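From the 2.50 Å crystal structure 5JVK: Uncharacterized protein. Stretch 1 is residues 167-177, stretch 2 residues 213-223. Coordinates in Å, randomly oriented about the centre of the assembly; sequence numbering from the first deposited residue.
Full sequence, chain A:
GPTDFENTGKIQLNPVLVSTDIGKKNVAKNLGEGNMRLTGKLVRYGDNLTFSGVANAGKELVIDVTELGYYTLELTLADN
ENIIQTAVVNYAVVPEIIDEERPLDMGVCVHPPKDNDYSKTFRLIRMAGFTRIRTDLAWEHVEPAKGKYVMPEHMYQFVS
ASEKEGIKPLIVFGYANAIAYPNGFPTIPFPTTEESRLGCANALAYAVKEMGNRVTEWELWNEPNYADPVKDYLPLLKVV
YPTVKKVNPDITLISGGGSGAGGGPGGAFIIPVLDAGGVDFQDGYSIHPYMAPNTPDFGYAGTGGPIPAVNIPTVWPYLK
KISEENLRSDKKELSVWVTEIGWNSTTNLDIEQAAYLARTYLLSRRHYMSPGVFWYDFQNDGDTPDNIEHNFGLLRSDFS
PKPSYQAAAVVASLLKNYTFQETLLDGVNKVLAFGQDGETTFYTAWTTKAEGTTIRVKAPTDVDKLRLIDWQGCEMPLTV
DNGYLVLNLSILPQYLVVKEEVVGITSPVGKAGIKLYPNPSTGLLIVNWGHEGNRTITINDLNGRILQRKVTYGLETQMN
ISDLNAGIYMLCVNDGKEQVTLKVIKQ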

# COMPACT_ATOMS: atom_id res chain seq x y z
N ILE A 167 -4.20 6.18 11.90
CA ILE A 167 -3.49 6.26 10.63
C ILE A 167 -3.02 7.70 10.40
O ILE A 167 -3.79 8.64 10.60
CB ILE A 167 -4.41 5.78 9.48
CG1 ILE A 167 -4.65 4.26 9.59
CG2 ILE A 167 -3.82 6.11 8.11
CD1 ILE A 167 -5.83 3.75 8.79
N LYS A 168 -1.76 7.85 9.99
CA LYS A 168 -1.20 9.16 9.65
C LYS A 168 -1.45 9.48 8.18
O LYS A 168 -0.87 8.82 7.31
CB LYS A 168 0.31 9.19 9.92
CG LYS A 168 0.70 9.09 11.38
CD LYS A 168 2.19 9.32 11.55
CE LYS A 168 2.66 8.94 12.95
NZ LYS A 168 4.15 8.93 13.03
N PRO A 169 -2.29 10.49 7.87
CA PRO A 169 -2.53 10.80 6.46
C PRO A 169 -1.42 11.65 5.84
O PRO A 169 -0.91 12.57 6.49
CB PRO A 169 -3.86 11.57 6.48
CG PRO A 169 -4.08 11.99 7.89
CD PRO A 169 -2.98 11.45 8.75
N LEU A 170 -1.04 11.30 4.60
CA LEU A 170 -0.12 12.08 3.78
C LEU A 170 -0.95 12.69 2.64
O LEU A 170 -1.74 11.99 2.03
CB LEU A 170 0.97 11.17 3.22
CG LEU A 170 2.10 11.79 2.37
CD1 LEU A 170 3.40 11.02 2.57
CD2 LEU A 170 1.76 11.84 0.89
N ILE A 171 -0.76 13.98 2.37
CA ILE A 171 -1.59 14.70 1.40
C ILE A 171 -0.75 15.25 0.26
O ILE A 171 0.21 15.99 0.48
CB ILE A 171 -2.36 15.87 2.07
CG1 ILE A 171 -3.21 15.37 3.25
CG2 ILE A 171 -3.23 16.62 1.06
CD1 ILE A 171 -4.38 14.47 2.88
N VAL A 172 -1.11 14.87 -0.97
CA VAL A 172 -0.45 15.39 -2.17
C VAL A 172 -1.24 16.59 -2.72
O VAL A 172 -2.39 16.46 -3.15
CB VAL A 172 -0.17 14.29 -3.25
CG1 VAL A 172 -1.44 13.67 -3.83
CG2 VAL A 172 0.71 14.84 -4.36
N PHE A 173 -0.61 17.76 -2.65
CA PHE A 173 -1.22 19.04 -3.01
C PHE A 173 -0.78 19.46 -4.40
O PHE A 173 0.42 19.52 -4.67
CB PHE A 173 -0.80 20.11 -2.00
CG PHE A 173 -1.37 21.48 -2.27
CD1 PHE A 173 -2.62 21.82 -1.77
CD2 PHE A 173 -0.67 22.42 -3.02
CE1 PHE A 173 -3.17 23.07 -2.02
CE2 PHE A 173 -1.21 23.67 -3.27
CZ PHE A 173 -2.46 24.00 -2.76
N GLY A 174 -1.73 19.79 -5.28
CA GLY A 174 -1.37 20.36 -6.58
C GLY A 174 -2.47 20.42 -7.62
O GLY A 174 -3.64 20.61 -7.29
N TYR A 175 -2.06 20.22 -8.87
CA TYR A 175 -2.85 20.53 -10.08
C TYR A 175 -3.16 22.03 -10.22
O TYR A 175 -3.35 22.74 -9.24
CB TYR A 175 -4.10 19.66 -10.19
CG TYR A 175 -3.80 18.16 -10.15
CD1 TYR A 175 -2.89 17.59 -11.04
CD2 TYR A 175 -4.44 17.32 -9.23
CE1 TYR A 175 -2.61 16.23 -11.01
CE2 TYR A 175 -4.17 15.96 -9.19
CZ TYR A 175 -3.25 15.42 -10.08
OH TYR A 175 -2.98 14.07 -10.05
N ALA A 176 -3.20 22.50 -11.47
CA ALA A 176 -3.24 23.93 -11.78
C ALA A 176 -4.57 24.59 -11.42
O ALA A 176 -5.64 24.05 -11.70
CB ALA A 176 -2.92 24.16 -13.25
N ASN A 177 -4.48 25.76 -10.78
CA ASN A 177 -5.63 26.58 -10.41
C ASN A 177 -5.78 27.75 -11.39
O ASN A 177 -5.51 28.91 -11.06
CB ASN A 177 -5.48 27.07 -8.96
CG ASN A 177 -6.73 27.72 -8.41
OD1 ASN A 177 -7.80 27.69 -9.02
ND2 ASN A 177 -6.61 28.31 -7.23
N ASN A 213 -0.85 19.58 13.05
CA ASN A 213 -0.16 18.29 13.17
C ASN A 213 -1.10 17.08 13.06
O ASN A 213 -0.71 15.96 13.36
CB ASN A 213 0.67 18.26 14.46
CG ASN A 213 1.85 19.22 14.42
OD1 ASN A 213 1.91 20.12 13.57
ND2 ASN A 213 2.80 19.03 15.32
N ARG A 214 -2.33 17.32 12.60
CA ARG A 214 -3.21 16.25 12.14
C ARG A 214 -2.68 15.66 10.81
O ARG A 214 -2.96 14.51 10.49
CB ARG A 214 -4.64 16.76 11.95
CG ARG A 214 -5.29 17.31 13.22
CD ARG A 214 -6.66 17.90 12.92
NE ARG A 214 -7.66 16.86 12.69
CZ ARG A 214 -8.87 17.06 12.16
NH1 ARG A 214 -9.28 18.28 11.80
NH2 ARG A 214 -9.70 16.03 12.00
N VAL A 215 -1.96 16.49 10.05
CA VAL A 215 -1.27 16.07 8.82
C VAL A 215 0.17 16.59 8.86
O VAL A 215 0.41 17.78 8.70
CB VAL A 215 -2.00 16.63 7.57
CG1 VAL A 215 -1.29 16.19 6.29
CG2 VAL A 215 -3.46 16.19 7.56
N THR A 216 1.12 15.68 9.08
CA THR A 216 2.55 16.02 9.18
C THR A 216 3.36 15.75 7.89
O THR A 216 4.55 16.07 7.85
CB THR A 216 3.22 15.27 10.35
OG1 THR A 216 2.89 13.87 10.28
CG2 THR A 216 2.73 15.82 11.68
N GLU A 217 2.72 15.18 6.87
CA GLU A 217 3.38 14.88 5.59
C GLU A 217 2.61 15.52 4.43
O GLU A 217 1.46 15.15 4.17
CB GLU A 217 3.48 13.37 5.37
CG GLU A 217 4.47 12.65 6.28
CD GLU A 217 3.92 12.37 7.66
OE1 GLU A 217 2.81 11.80 7.77
OE2 GLU A 217 4.59 12.71 8.66
N TRP A 218 3.26 16.46 3.75
CA TRP A 218 2.67 17.18 2.62
C TRP A 218 3.56 17.04 1.40
O TRP A 218 4.75 17.35 1.45
CB TRP A 218 2.50 18.66 2.96
CG TRP A 218 1.49 18.93 4.04
CD1 TRP A 218 1.72 19.01 5.38
CD2 TRP A 218 0.09 19.16 3.86
NE1 TRP A 218 0.55 19.27 6.05
CE2 TRP A 218 -0.47 19.38 5.14
CE3 TRP A 218 -0.75 19.22 2.74
CZ2 TRP A 218 -1.83 19.63 5.34
CZ3 TRP A 218 -2.11 19.47 2.93
CH2 TRP A 218 -2.64 19.68 4.22
N GLU A 219 2.97 16.56 0.29
CA GLU A 219 3.70 16.29 -0.94
C GLU A 219 3.32 17.33 -1.99
O GLU A 219 2.15 17.48 -2.31
CB GLU A 219 3.37 14.88 -1.44
CG GLU A 219 4.21 14.38 -2.62
CD GLU A 219 3.85 12.97 -3.05
OE1 GLU A 219 2.75 12.49 -2.72
OE2 GLU A 219 4.68 12.33 -3.74
N LEU A 220 4.31 18.05 -2.50
CA LEU A 220 4.07 19.13 -3.46
C LEU A 220 3.97 18.57 -4.88
O LEU A 220 4.98 18.23 -5.49
CB LEU A 220 5.15 20.22 -3.33
CG LEU A 220 4.97 21.58 -4.03
CD1 LEU A 220 5.03 21.46 -5.55
CD2 LEU A 220 3.68 22.27 -3.60
N TRP A 221 2.74 18.47 -5.37
CA TRP A 221 2.41 18.11 -6.76
C TRP A 221 2.57 16.61 -7.03
O TRP A 221 3.51 15.98 -6.56
CB TRP A 221 3.22 18.94 -7.78
CG TRP A 221 2.40 19.44 -8.92
CD1 TRP A 221 2.16 18.80 -10.10
CD2 TRP A 221 1.71 20.69 -8.99
NE1 TRP A 221 1.35 19.58 -10.90
CE2 TRP A 221 1.06 20.74 -10.24
CE3 TRP A 221 1.56 21.77 -8.11
CZ2 TRP A 221 0.28 21.84 -10.64
CZ3 TRP A 221 0.79 22.86 -8.50
CH2 TRP A 221 0.16 22.88 -9.76
N ASN A 222 1.63 16.05 -7.80
CA ASN A 222 1.67 14.64 -8.19
C ASN A 222 2.19 14.50 -9.62
O ASN A 222 1.55 14.95 -10.57
CB ASN A 222 0.28 14.02 -8.10
CG ASN A 222 0.28 12.54 -8.45
OD1 ASN A 222 0.75 11.72 -7.68
ND2 ASN A 222 -0.23 12.22 -9.63
N GLU A 223 3.36 13.87 -9.75
CA GLU A 223 4.00 13.58 -11.04
C GLU A 223 4.12 14.79 -11.99
O GLU A 223 3.57 14.77 -13.10
CB GLU A 223 3.28 12.41 -11.73
CG GLU A 223 3.26 11.14 -10.90
CD GLU A 223 2.79 9.92 -11.68
OE1 GLU A 223 2.11 10.08 -12.71
OE2 GLU A 223 3.11 8.80 -11.23
O HOH W 1 1.90 9.37 6.32
O HOH W 2 4.96 10.39 10.23

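Strands 168-174 and 217-220 run side by side in parallel, their axes 26° apart in direction and 4.6 Å apart at closest approach. The hydrogen bonds alternate as a parallel ladder requires. Ile 171 N donates to Glu 217 O (3.1 Å, 166° at the hydrogen), and Ile 171 O accepts from Glu 219 N (2.8 Å, 175°), so Ile 171 is bonded through both its amide and its carbonyl. Phe 173 repeats the pattern: its N reaches Glu 219 O at 2.8 Å, and its O receives Trp 221 N at 2.6 Å, although the 141° angle shows that this last bond is bent. Between these rungs, CA-H...O contacts fill in, the shortest from Val 172 CA to Glu 219 O at 3.3 Å.

The side chains sort onto two faces. On one, Ile 171 and Phe 173 lie with Trp 218 and Leu 220. Ile 171 packs in two directions, CG2 lying 3.6 Å from Trp 218 CZ3 and CG1 3.7 Å from Val 215 CG1, while Leu 220 CD2 sits at the edge of the Phe 173 ring, 4.4 Å from Phe 173 CD2. The other face carries Leu 170 and Val 172 beside Glu 217 and Glu 219. Here the glutamates offer aliphatic carbon as well as carboxylate: Leu 170 CD1 lies 3.7 Å from Glu 217 CB. The Glu 217 carboxylate is linked to Lys 168 through two waters, one bridging OE1 to Lys 168 O, the other OE2 to Lys 168 NZ.

Beyond the ladder, Gly 174 CA lies over the Trp 221 six-membered ring, 3.9 Å from its centroid and 23° off the normal, a CH-pi contact. An ideal CB on Gly 174 would fall 2.9 Å from Trp 221 CD2, a clash; the backbone angles alone also call for glycine. Asn 222 ND2 adds a weak hydrogen bond to Tyr 175 OH (3.3 Å, 127°).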